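Local coordinates for protein putative regulator (Escherichia coli O6, PDB 3HFI) that is a putative DNA-binding transcription regulator whose UTRA domain is consistent with sensing a small-molecule effector, at residues R104-I115 with D128-F139. Numbering follows the deposited sequence.
Sequences RYSESRYAARLI and DAPVLHLEQLVF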
loop_
_atom_site.group_PDB
_atom_site.type_symbol
_atom_site.label_atom_id
_atom_site.label_comp_id
_atom_site.label_asym_id
_atom_site.label_seq_id
_atom_site.Cartn_x
_atom_site.Cartn_y
_atom_site.Cartn_z
ATOM N N ARG A 104 1.977 9.986 6.914
ATOM C CA ARG A 104 1.111 9.359 7.836
ATOM C C ARG A 104 -0.078 8.607 7.285
ATOM O O ARG A 104 -0.619 7.790 8.035
ATOM C CB ARG A 104 0.582 10.373 8.835
ATOM C CG ARG A 104 1.712 11.131 9.552
ATOM C CD ARG A 104 1.147 11.985 10.657
ATOM N NE ARG A 104 2.197 12.841 11.174
ATOM C CZ ARG A 104 2.971 12.550 12.199
ATOM N NH1 ARG A 104 2.787 11.411 12.890
ATOM N NH2 ARG A 104 3.921 13.430 12.574
ATOM N N TYR A 105 -0.469 8.868 6.039
ATOM C CA TYR A 105 -1.591 8.193 5.398
ATOM C C TYR A 105 -1.413 8.034 3.921
ATOM O O TYR A 105 -0.761 8.855 3.243
ATOM C CB TYR A 105 -2.950 8.915 5.530
ATOM C CG TYR A 105 -3.290 9.384 6.907
ATOM C CD1 TYR A 105 -4.158 8.627 7.735
ATOM C CD2 TYR A 105 -2.795 10.585 7.400
ATOM C CE1 TYR A 105 -4.481 9.057 9.034
ATOM C CE2 TYR A 105 -3.133 11.026 8.683
ATOM C CZ TYR A 105 -3.962 10.253 9.486
ATOM O OH TYR A 105 -4.273 10.675 10.764
ATOM N N SER A 106 -2.137 7.046 3.429
ATOM C CA SER A 106 -2.132 6.555 2.064
ATOM C C SER A 106 -3.557 6.114 1.755
ATOM O O SER A 106 -4.166 5.450 2.598
ATOM C CB SER A 106 -1.385 5.214 2.063
ATOM O OG SER A 106 -0.544 5.332 1.072
ATOM N N GLU A 107 -4.021 6.321 0.519
ATOM C CA GLU A 107 -5.255 5.725 0.068
ATOM C C GLU A 107 -4.927 5.185 -1.315
ATOM O O GLU A 107 -4.311 5.882 -2.086
ATOM C CB GLU A 107 -6.327 6.803 -0.131
ATOM C CG GLU A 107 -6.845 7.414 1.122
ATOM C CD GLU A 107 -7.812 8.601 0.878
ATOM O OE1 GLU A 107 -7.860 9.208 -0.224
ATOM O OE2 GLU A 107 -8.502 8.957 1.844
ATOM N N SER A 108 -5.422 4.008 -1.667
ATOM C CA SER A 108 -5.265 3.531 -2.999
ATOM C C SER A 108 -6.594 3.067 -3.527
ATOM O O SER A 108 -7.425 2.564 -2.789
ATOM C CB SER A 108 -4.311 2.335 -2.998
ATOM O OG SER A 108 -3.091 2.635 -2.382
ATOM N N ARG A 109 -6.702 3.086 -4.844
ATOM C CA ARG A 109 -7.883 2.660 -5.565
ATOM C C ARG A 109 -7.403 1.821 -6.706
ATOM O O ARG A 109 -6.471 2.211 -7.379
ATOM C CB ARG A 109 -8.574 3.892 -6.074
ATOM C CG ARG A 109 -9.886 3.656 -6.727
ATOM C CD ARG A 109 -10.432 5.054 -6.976
ATOM N NE ARG A 109 -11.688 5.098 -7.719
ATOM C CZ ARG A 109 -12.192 6.221 -8.261
ATOM N NH1 ARG A 109 -11.526 7.393 -8.143
ATOM N NH2 ARG A 109 -13.363 6.179 -8.939
ATOM N N TYR A 110 -7.930 0.627 -6.831
ATOM C CA TYR A 110 -7.422 -0.332 -7.767
ATOM C C TYR A 110 -8.440 -0.535 -8.917
ATOM O O TYR A 110 -9.629 -0.691 -8.666
ATOM C CB TYR A 110 -7.164 -1.679 -7.072
ATOM C CG TYR A 110 -6.284 -1.609 -5.835
ATOM C CD1 TYR A 110 -4.903 -1.807 -5.904
ATOM C CD2 TYR A 110 -6.833 -1.339 -4.591
ATOM C CE1 TYR A 110 -4.090 -1.728 -4.735
ATOM C CE2 TYR A 110 -6.039 -1.287 -3.426
ATOM C CZ TYR A 110 -4.672 -1.452 -3.507
ATOM O OH TYR A 110 -3.928 -1.377 -2.350
ATOM N N ALA A 111 -7.949 -0.616 -10.145
ATOM C CA ALA A 111 -8.806 -0.716 -11.343
ATOM C C ALA A 111 -8.104 -1.522 -12.444
ATOM O O ALA A 111 -6.888 -1.502 -12.539
ATOM C CB ALA A 111 -9.141 0.691 -11.853
ATOM N N ALA A 112 -8.870 -2.209 -13.283
ATOM C CA ALA A 112 -8.321 -2.869 -14.499
ATOM C C ALA A 112 -8.197 -1.853 -15.599
ATOM O O ALA A 112 -9.129 -1.101 -15.841
ATOM C CB ALA A 112 -9.211 -3.999 -14.961
ATOM N N ARG A 113 -7.042 -1.799 -16.244
ATOM C CA ARG A 113 -6.891 -1.002 -17.472
ATOM C C ARG A 113 -6.233 -1.819 -18.608
ATOM O O ARG A 113 -5.706 -2.910 -18.391
ATOM C CB ARG A 113 -6.086 0.259 -17.190
ATOM C CG ARG A 113 -6.650 1.131 -16.029
ATOM C CD ARG A 113 -7.711 2.086 -16.500
ATOM N NE ARG A 113 -7.188 2.953 -17.563
ATOM C CZ ARG A 113 -6.650 4.169 -17.390
ATOM N NH1 ARG A 113 -6.555 4.727 -16.173
ATOM N NH2 ARG A 113 -6.214 4.841 -18.456
ATOM N N LEU A 114 -6.287 -1.296 -19.828
ATOM C CA LEU A 114 -5.554 -1.902 -20.960
ATOM C C LEU A 114 -4.352 -0.987 -21.286
ATOM O O LEU A 114 -4.515 0.021 -21.978
ATOM C CB LEU A 114 -6.493 -2.127 -22.154
ATOM C CG LEU A 114 -7.585 -3.209 -21.961
ATOM C CD1 LEU A 114 -6.992 -4.583 -21.703
ATOM C CD2 LEU A 114 -8.570 -2.886 -20.838
ATOM N N ILE A 115 -3.167 -1.372 -20.782
ATOM C CA ILE A 115 -1.963 -0.503 -20.569
ATOM C C ILE A 115 -1.771 0.757 -21.437
ATOM O O ILE A 115 -1.631 1.879 -20.913
ATOM C CB ILE A 115 -0.644 -1.390 -20.607
ATOM C CG1 ILE A 115 0.616 -0.558 -20.305
ATOM C CG2 ILE A 115 -0.532 -2.233 -21.936
ATOM C CD1 ILE A 115 0.776 -0.153 -18.829
ATOM N N ASP A 128 -2.580 -2.809 -25.327
ATOM C CA ASP A 128 -3.915 -3.377 -25.196
ATOM C C ASP A 128 -4.011 -4.602 -24.275
ATOM O O ASP A 128 -5.088 -5.123 -24.033
ATOM C CB ASP A 128 -4.552 -3.647 -26.565
ATOM C CG ASP A 128 -5.734 -2.732 -26.851
ATOM O OD1 ASP A 128 -6.890 -3.195 -26.800
ATOM O OD2 ASP A 128 -5.510 -1.541 -27.129
ATOM N N ALA A 129 -2.889 -5.033 -23.724
ATOM C CA ALA A 129 -2.929 -5.964 -22.609
ATOM C C ALA A 129 -3.601 -5.303 -21.396
ATOM O O ALA A 129 -3.494 -4.102 -21.205
ATOM C CB ALA A 129 -1.533 -6.388 -22.250
ATOM N N PRO A 130 -4.300 -6.085 -20.583
ATOM C CA PRO A 130 -4.848 -5.566 -19.327
ATOM C C PRO A 130 -3.813 -5.596 -18.180
ATOM O O PRO A 130 -3.111 -6.604 -17.981
ATOM C CB PRO A 130 -6.020 -6.523 -19.026
ATOM C CG PRO A 130 -5.657 -7.794 -19.705
ATOM C CD PRO A 130 -4.941 -7.363 -20.964
ATOM N N VAL A 131 -3.730 -4.503 -17.436
ATOM C CA VAL A 131 -2.836 -4.433 -16.299
ATOM C C VAL A 131 -3.630 -3.967 -15.092
ATOM O O VAL A 131 -4.737 -3.430 -15.240
ATOM C CB VAL A 131 -1.681 -3.489 -16.591
ATOM C CG1 VAL A 131 -0.886 -4.027 -17.745
ATOM C CG2 VAL A 131 -2.198 -2.099 -16.906
ATOM N N LEU A 132 -3.082 -4.188 -13.898
ATOM C CA LEU A 132 -3.666 -3.601 -12.709
ATOM C C LEU A 132 -3.211 -2.155 -12.643
ATOM O O LEU A 132 -2.017 -1.833 -12.710
ATOM C CB LEU A 132 -3.291 -4.357 -11.426
ATOM C CG LEU A 132 -3.885 -3.716 -10.148
ATOM C CD1 LEU A 132 -5.376 -4.125 -9.969
ATOM C CD2 LEU A 132 -3.082 -4.098 -8.914
ATOM N N HIS A 133 -4.185 -1.274 -12.520
ATOM C CA HIS A 133 -3.897 0.128 -12.358
ATOM C C HIS A 133 -4.255 0.528 -10.918
ATOM O O HIS A 133 -5.332 0.218 -10.426
ATOM C CB HIS A 133 -4.689 0.951 -13.345
ATOM C CG HIS A 133 -4.570 2.416 -13.132
ATOM N ND1 HIS A 133 -3.381 3.096 -13.318
ATOM C CD2 HIS A 133 -5.489 3.350 -12.819
ATOM C CE1 HIS A 133 -3.562 4.377 -13.078
ATOM N NE2 HIS A 133 -4.832 4.565 -12.784
ATOM N N LEU A 134 -3.343 1.226 -10.281
ATOM C CA LEU A 134 -3.548 1.779 -8.959
ATOM C C LEU A 134 -3.414 3.284 -9.005
ATOM O O LEU A 134 -2.500 3.805 -9.667
ATOM C CB LEU A 134 -2.481 1.192 -8.099
ATOM C CG LEU A 134 -2.386 1.488 -6.652
ATOM C CD1 LEU A 134 -2.526 0.092 -6.097
ATOM C CD2 LEU A 134 -1.026 2.075 -6.310
ATOM N N GLU A 135 -4.349 4.002 -8.373
ATOM C CA GLU A 135 -4.126 5.427 -8.039
ATOM C C GLU A 135 -3.889 5.479 -6.555
ATOM O O GLU A 135 -4.681 4.946 -5.808
ATOM C CB GLU A 135 -5.344 6.307 -8.293
ATOM C CG GLU A 135 -5.750 6.502 -9.699
ATOM C CD GLU A 135 -7.005 7.396 -9.793
ATOM O OE1 GLU A 135 -7.894 7.308 -8.934
ATOM O OE2 GLU A 135 -7.113 8.196 -10.692
ATOM N N GLN A 136 -2.866 6.191 -6.119
ATOM C CA GLN A 136 -2.544 6.270 -4.727
ATOM C C GLN A 136 -2.309 7.703 -4.330
ATOM O O GLN A 136 -1.541 8.424 -4.984
ATOM C CB GLN A 136 -1.261 5.509 -4.472
ATOM C CG GLN A 136 -0.887 5.502 -2.980
ATOM C CD GLN A 136 0.370 4.772 -2.711
ATOM O OE1 GLN A 136 1.465 5.178 -3.197
ATOM N NE2 GLN A 136 0.258 3.652 -1.944
ATOM N N LEU A 137 -2.942 8.117 -3.258
ATOM C CA LEU A 137 -2.787 9.458 -2.738
ATOM C C LEU A 137 -2.050 9.291 -1.415
ATOM O O LEU A 137 -2.473 8.536 -0.594
ATOM C CB LEU A 137 -4.168 10.119 -2.557
ATOM C CG LEU A 137 -4.234 11.618 -2.279
ATOM C CD1 LEU A 137 -3.426 12.436 -3.268
ATOM C CD2 LEU A 137 -5.676 12.131 -2.219
ATOM N N VAL A 138 -0.977 10.049 -1.236
ATOM C CA VAL A 138 -0.072 9.995 -0.084
ATOM C C VAL A 138 -0.123 11.335 0.647
ATOM O O VAL A 138 -0.091 12.381 0.006
ATOM C CB VAL A 138 1.371 9.648 -0.551
ATOM C CG1 VAL A 138 2.351 9.613 0.646
ATOM C CG2 VAL A 138 1.370 8.262 -1.293
ATOM N N PHE A 139 -0.252 11.291 1.988
ATOM C CA PHE A 139 -0.551 12.450 2.823
ATOM C C PHE A 139 0.486 12.570 3.919
ATOM O O PHE A 139 0.915 11.556 4.502
ATOM C CB PHE A 139 -1.854 12.287 3.574
ATOM C CG PHE A 139 -3.092 12.218 2.726
ATOM C CD1 PHE A 139 -4.001 13.252 2.732
ATOM C CD2 PHE A 139 -3.406 11.067 2.036
ATOM C CE1 PHE A 139 -5.202 13.151 2.011
ATOM C CE2 PHE A 139 -4.589 10.932 1.305
ATOM C CZ PHE A 139 -5.502 11.991 1.300
#
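R113 runs alongside H133, its chain bent at chi2 (-86°) and again at chi3. H133 swings its ring alongside with CG anti to the backbone N (chi1 173°). R113 NH1 therefore comes over one face of the imidazole, toward its rim, 3.8 Å from H133 NE2. The guanidinium and ring planes stand 69° apart.

R109 and E135 pair on the same face of the sheet. The R109 chain is extended and runs beside E135. Their salt bridge is long, with R109 NH1 3.7 Å from E135 OE1. The other carboxylate oxygen, E135 OE2, is hydrogen-bonded to Y39 OH. Further along, E107 OE1 lies at the edge of the F139 ring, near its plane, 4.0 Å from F139 CZ.

The opposite face carries S106, S108 and Q136. Q136 NE2 lies 3.5 Å from both S106 OG and S108 OG, but its hydrogen bond goes to Y159 O of the second subunit.

The backbones form an antiparallel pair. In the middle, E107, R109, A111 and R113 each exchange two hydrogen bonds with L137, E135, H133 and V131, respectively. R104 and Y105 both face F139 in a classic beta bulge. At the other end I115 N bonds to A129 O (2.8 Å), and I115 CB packs on V131 CG1 at 3.9 Å.

Helix 117-123 lies in the connection between the strands. Strand 130-139 also pairs with strand 144-153. Strand 105-114 is outermost within its chain, and residues 105-109 pair with an antiparallel strand of the second subunit, continuing the sheet across the dimer.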